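Local coordinates for protein aminopeptidase C (Lactobacillus rhamnosus, PDB 4K7C) that probably acts as a cysteine aminopeptidase of the papain-like clan, removing amino acids from the N termini of peptides in a multi-subunit assembly, at residues L296-D299 with T300-L304; A352-D356 with Y357-L361. One frame throughout, in Å; residues are numbered along the deposited sequence.

Interaction 1 (L296-D299 with T300-L304)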
loop_
_atom_site.group_PDB
_atom_site.type_symbol
_atom_site.label_atom_id
_atom_site.label_comp_id
_atom_site.label_asym_id
_atom_site.label_seq_id
_atom_site.Cartn_x
_atom_site.Cartn_y
_atom_site.Cartn_z
ATOM N N LEU A 296 10.759 -22.038 -43.502
ATOM C CA LEU A 296 9.861 -21.675 -44.578
ATOM C C LEU A 296 9.715 -20.160 -44.660
ATOM O O LEU A 296 9.870 -19.448 -43.640
ATOM C CB LEU A 296 8.489 -22.261 -44.324
ATOM C CG LEU A 296 8.439 -23.793 -44.238
ATOM C CD1 LEU A 296 7.031 -24.190 -43.904
ATOM C CD2 LEU A 296 8.871 -24.426 -45.588
ATOM N N ASP A 297 9.362 -19.695 -45.855
ATOM C CA ASP A 297 9.050 -18.288 -46.093
ATOM C C ASP A 297 7.847 -17.856 -45.246
ATOM O O ASP A 297 6.997 -18.664 -44.881
ATOM C CB ASP A 297 8.738 -18.051 -47.568
ATOM C CG ASP A 297 7.436 -18.637 -47.967
ATOM O OD1 ASP A 297 7.381 -19.867 -48.119
ATOM O OD2 ASP A 297 6.465 -17.878 -48.127
ATOM N N ILE A 298 7.762 -16.572 -44.987
ATOM C CA ILE A 298 6.783 -16.021 -44.033
ATOM C C ILE A 298 5.385 -16.171 -44.528
ATOM O O ILE A 298 4.545 -16.466 -43.736
ATOM C CB ILE A 298 7.100 -14.522 -43.642
ATOM C CG1 ILE A 298 6.288 -14.032 -42.416
ATOM C CG2 ILE A 298 6.846 -13.609 -44.831
ATOM C CD1 ILE A 298 6.520 -14.911 -41.187
ATOM N N ASP A 299 5.101 -16.080 -45.821
ATOM C CA ASP A 299 3.702 -16.308 -46.260
ATOM C C ASP A 299 3.169 -17.738 -45.981
ATOM O O ASP A 299 2.024 -17.934 -45.540
ATOM C CB ASP A 299 3.574 -15.990 -47.781
ATOM C CG ASP A 299 3.695 -14.475 -48.062
ATOM O OD1 ASP A 299 3.363 -13.656 -47.192
ATOM O OD2 ASP A 299 4.127 -14.133 -49.148
ATOM N N THR A 300 4.011 -18.719 -46.300
ATOM C CA THR A 300 3.701 -20.168 -46.120
ATOM C C THR A 300 3.571 -20.468 -44.605
ATOM O O THR A 300 2.605 -21.076 -44.145
ATOM C CB THR A 300 4.832 -21.042 -46.691
ATOM O OG1 THR A 300 5.114 -20.735 -48.097
ATOM C CG2 THR A 300 4.521 -22.515 -46.544
ATOM N N PHE A 301 4.490 -19.885 -43.844
ATOM C CA PHE A 301 4.511 -20.017 -42.364
ATOM C C PHE A 301 3.178 -19.527 -41.839
ATOM O O PHE A 301 2.494 -20.225 -41.042
ATOM C CB PHE A 301 5.732 -19.130 -41.907
ATOM C CG PHE A 301 6.032 -19.093 -40.463
ATOM C CD1 PHE A 301 7.206 -19.684 -39.981
ATOM C CD2 PHE A 301 5.302 -18.268 -39.616
ATOM C CE1 PHE A 301 7.590 -19.569 -38.669
ATOM C CE2 PHE A 301 5.647 -18.185 -38.281
ATOM C CZ PHE A 301 6.805 -18.781 -37.786
ATOM N N LYS A 302 2.819 -18.288 -42.209
ATOM C CA LYS A 302 1.565 -17.714 -41.713
ATOM C C LYS A 302 0.318 -18.472 -42.191
ATOM O O LYS A 302 -0.672 -18.644 -41.456
ATOM C CB LYS A 302 1.461 -16.235 -42.122
ATOM C CG LYS A 302 2.265 -15.320 -41.262
ATOM C CD LYS A 302 2.621 -13.977 -41.928
ATOM C CE LYS A 302 1.414 -13.128 -42.138
ATOM N NZ LYS A 302 1.645 -11.885 -42.896
ATOM N N ASP A 303 0.307 -18.873 -43.471
ATOM C CA ASP A 303 -0.854 -19.661 -43.981
ATOM C C ASP A 303 -1.093 -20.956 -43.248
ATOM O O ASP A 303 -2.213 -21.287 -42.987
ATOM C CB ASP A 303 -0.675 -19.973 -45.450
ATOM C CG ASP A 303 -0.897 -18.737 -46.337
ATOM O OD1 ASP A 303 -1.514 -17.736 -45.885
ATOM O OD2 ASP A 303 -0.486 -18.827 -47.515
ATOM N N LEU A 304 -0.009 -21.641 -42.832
ATOM C CA LEU A 304 -0.130 -22.816 -41.952
ATOM C C LEU A 304 -0.707 -22.534 -40.610
ATOM O O LEU A 304 -1.580 -23.245 -40.137
ATOM C CB LEU A 304 1.232 -23.491 -41.745
ATOM C CG LEU A 304 1.908 -24.042 -43.019
ATOM C CD1 LEU A 304 3.299 -24.406 -42.785
ATOM C CD2 LEU A 304 1.167 -25.245 -43.595
HETATM O O HOH W 1 1.638 -13.121 -45.461
#
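I298 CG1 meets K302 CD one helical turn further on, the two side chains set obliquely as they pack on the first turn of helix 298-310 in this C1-like peptidase fold. The start of that helix is a worked example of N-capping, made by D297 with T300. In the conformer described, D297 OD2 accepts from T300 N at 3.2 Å, and the N-H approaches from above the carboxylate plane, 51° out of it. The proximity of D297 OD1 to the T300 hydroxyl is too short to be trusted as refined. D297 also takes part through its backbone, D297 O receiving F301 N at 3.0 Å.

The K302 side chain can be followed outward. CB and CG pass over the carbonyl of the preceding turn, CB lying 3.5 Å from I298 O, an atom that also accepts K302 N at 2.9 Å. CD then runs against I298 CG1 at 3.7 Å. Here the chain bends at chi3 (68°), and CE carries NZ to salt bridges with D401 and D405 of helix 401-407, so the apolar shaft stays on I298 while the ammonium reaches a pair of acids. A water that accepts from NZ at 2.8 Å donates to D299 OD1, an indirect link back to the helix start.

The apolar side of the turn faces strands 260-264 and 408-414, where F301 packs on I263, V408 and V411. With its CG1 anti to the backbone N (chi1 -167°), I298 brings CD1 obliquely to the F301 ring, 3.9 Å from CD2. L296 crosses T300 and L304 at about a right angle, its CD1 3.9 Å from L304 CD1 and also near T300 CG2.

Interaction 2 (A352-D356 with Y357-L361); sequences AERLD and YGESL
Y357 N gives its hydrogen to E353 O at 2.8 Å, an i to i+4 bond of the final turn, where a Schellman motif ends helix 351-356. The carbonyl of R354 is then used twice. E359 N reaches R354 O at 2.9 Å in the carbonyl plane, the long bond that defines the motif, while S360 N comes in at 3.2 Å from above that plane, 63° out of it, so two separate directions of approach grip one oxygen. Inside the long bond lies a weak one, G358 N to L355 O at 3.3 Å. G358 is the C-prime residue, and its positive phi (79°) turns the chain back along the helix end.

A water completes the closure, donating to L355 O at 2.8 Å and to S360 O, and thus joins the last turn to the departing chain. A second water donates to E359 OE2 and accepts a weak bond from R354 NE. The stronger partners of these charged ends lie elsewhere: R354 NH1 binds Q406, and E359 OE1 forms a salt bridge with R181 of the second subunit. S360 OG is hydrogen-bonded to D320 and Y409.

Beneath the polar tips the aliphatic parts are in contact. E359 swings CG anti to its own N (chi1 173°), which lays it obliquely beside R354 CG at 3.9 Å, and S360 CB rests 3.8 Å from R354 CB. The Y357 ring turns an edge to E353 O, which lies near the ring plane close to CD2. L355 CD2 comes 3.5 Å from S360 O, the oxygen that also takes a bond from the water on L355 O.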
loop_
_atom_site.group_PDB
_atom_site.type_symbol
_atom_site.label_atom_id
_atom_site.label_comp_id
_atom_site.label_asym_id
_atom_site.label_seq_id
_atom_site.Cartn_x
_atom_site.Cartn_y
_atom_site.Cartn_z
ATOM N N ALA A 352 16.373 -10.331 -41.497
ATOM C CA ALA A 352 17.676 -10.976 -41.650
ATOM C C ALA A 352 18.790 -10.219 -40.964
ATOM O O ALA A 352 19.717 -10.780 -40.377
ATOM C CB ALA A 352 18.006 -11.133 -43.120
ATOM N N GLU A 353 18.806 -8.896 -41.175
ATOM C CA GLU A 353 19.855 -8.075 -40.503
ATOM C C GLU A 353 19.712 -8.176 -38.976
ATOM O O GLU A 353 20.729 -8.261 -38.283
ATOM C CB GLU A 353 19.739 -6.636 -40.908
ATOM C CG GLU A 353 20.155 -6.400 -42.343
ATOM C CD GLU A 353 19.786 -5.039 -42.862
ATOM O OE1 GLU A 353 18.919 -4.320 -42.301
ATOM O OE2 GLU A 353 20.343 -4.661 -43.908
ATOM N N ARG A 354 18.476 -8.123 -38.422
ATOM C CA ARG A 354 18.370 -8.231 -36.965
ATOM C C ARG A 354 18.891 -9.550 -36.400
ATOM O O ARG A 354 19.553 -9.577 -35.406
ATOM C CB ARG A 354 16.946 -8.038 -36.499
ATOM C CG ARG A 354 16.357 -6.687 -36.764
ATOM C CD ARG A 354 15.089 -6.508 -35.927
ATOM N NE ARG A 354 14.215 -5.463 -36.414
ATOM C CZ ARG A 354 13.337 -5.592 -37.397
ATOM N NH1 ARG A 354 13.018 -6.797 -37.952
ATOM N NH2 ARG A 354 12.633 -4.529 -37.689
ATOM N N LEU A 355 18.698 -10.656 -37.136
ATOM C CA LEU A 355 19.284 -11.939 -36.719
ATOM C C LEU A 355 20.761 -11.918 -36.804
ATOM O O LEU A 355 21.421 -12.353 -35.875
ATOM C CB LEU A 355 18.722 -13.132 -37.596
ATOM C CG LEU A 355 17.189 -13.393 -37.349
ATOM C CD1 LEU A 355 16.495 -14.286 -38.347
ATOM C CD2 LEU A 355 17.006 -14.020 -35.971
ATOM N N ASP A 356 21.276 -11.578 -38.004
ATOM C CA ASP A 356 22.680 -11.631 -38.291
ATOM C C ASP A 356 23.450 -10.714 -37.359
ATOM O O ASP A 356 24.624 -10.969 -37.057
ATOM C CB ASP A 356 22.995 -11.275 -39.767
ATOM C CG ASP A 356 22.678 -12.392 -40.751
ATOM O OD1 ASP A 356 22.510 -13.550 -40.352
ATOM O OD2 ASP A 356 22.535 -12.056 -41.898
ATOM N N TYR A 357 22.853 -9.566 -36.985
ATOM C CA TYR A 357 23.603 -8.572 -36.217
ATOM C C TYR A 357 23.238 -8.613 -34.750
ATOM O O TYR A 357 23.685 -7.753 -34.013
ATOM C CB TYR A 357 23.404 -7.144 -36.796
ATOM C CG TYR A 357 24.311 -6.921 -37.992
ATOM C CD1 TYR A 357 25.509 -6.146 -37.871
ATOM C CD2 TYR A 357 24.029 -7.522 -39.195
ATOM C CE1 TYR A 357 26.328 -6.004 -38.939
ATOM C CE2 TYR A 357 24.892 -7.401 -40.261
ATOM C CZ TYR A 357 26.024 -6.606 -40.133
ATOM O OH TYR A 357 26.910 -6.415 -41.187
ATOM N N GLY A 358 22.529 -9.663 -34.276
ATOM C CA GLY A 358 22.371 -9.799 -32.807
ATOM C C GLY A 358 21.320 -8.924 -32.138
ATOM O O GLY A 358 21.215 -8.850 -30.897
ATOM N N GLU A 359 20.528 -8.275 -32.963
ATOM C CA GLU A 359 19.491 -7.380 -32.506
ATOM C C GLU A 359 18.235 -8.157 -32.048
ATOM O O GLU A 359 17.579 -7.713 -31.145
ATOM C CB GLU A 359 19.145 -6.401 -33.617
ATOM C CG GLU A 359 17.919 -5.474 -33.357
ATOM C CD GLU A 359 17.910 -4.748 -31.998
ATOM O OE1 GLU A 359 18.969 -4.480 -31.446
ATOM O OE2 GLU A 359 16.792 -4.408 -31.563
ATOM N N SER A 360 17.915 -9.305 -32.687
ATOM C CA SER A 360 16.669 -10.007 -32.388
ATOM C C SER A 360 16.855 -11.483 -32.509
ATOM O O SER A 360 17.660 -11.925 -33.299
ATOM C CB SER A 360 15.542 -9.558 -33.309
ATOM O OG SER A 360 14.235 -9.958 -32.909
ATOM N N LEU A 361 16.040 -12.238 -31.794
ATOM C CA LEU A 361 16.029 -13.723 -31.814
ATOM C C LEU A 361 14.806 -14.122 -30.960
ATOM O O LEU A 361 14.109 -13.230 -30.426
ATOM C CB LEU A 361 17.327 -14.360 -31.366
ATOM C CG LEU A 361 18.083 -13.807 -30.163
ATOM C CD1 LEU A 361 17.231 -13.904 -28.943
ATOM C CD2 LEU A 361 19.360 -14.555 -29.901
HETATM O O HOH W 2 14.698 -3.893 -33.581
HETATM O O HOH W 3 20.463 -12.567 -33.252
#

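Overall arrangement
Following the chain from the N terminus, interaction 1 comes first, just after strand 293-295, and winds the chain into helix 298-310. Interaction 2 comes later, at the end of helix 351-356, and releases the chain toward strand 364-374. Each closes within one continuous run of residues, so the two are in series and neither nests nor crosses. One opens a helix, the other ends one. The centres of interactions 1 and 2 lie about 20 Å apart, and the two do not touch. Helix 401-407 meets side chains from both, whereas 352-361 additionally faces the second subunit and so joins this region of the fold to the assembly.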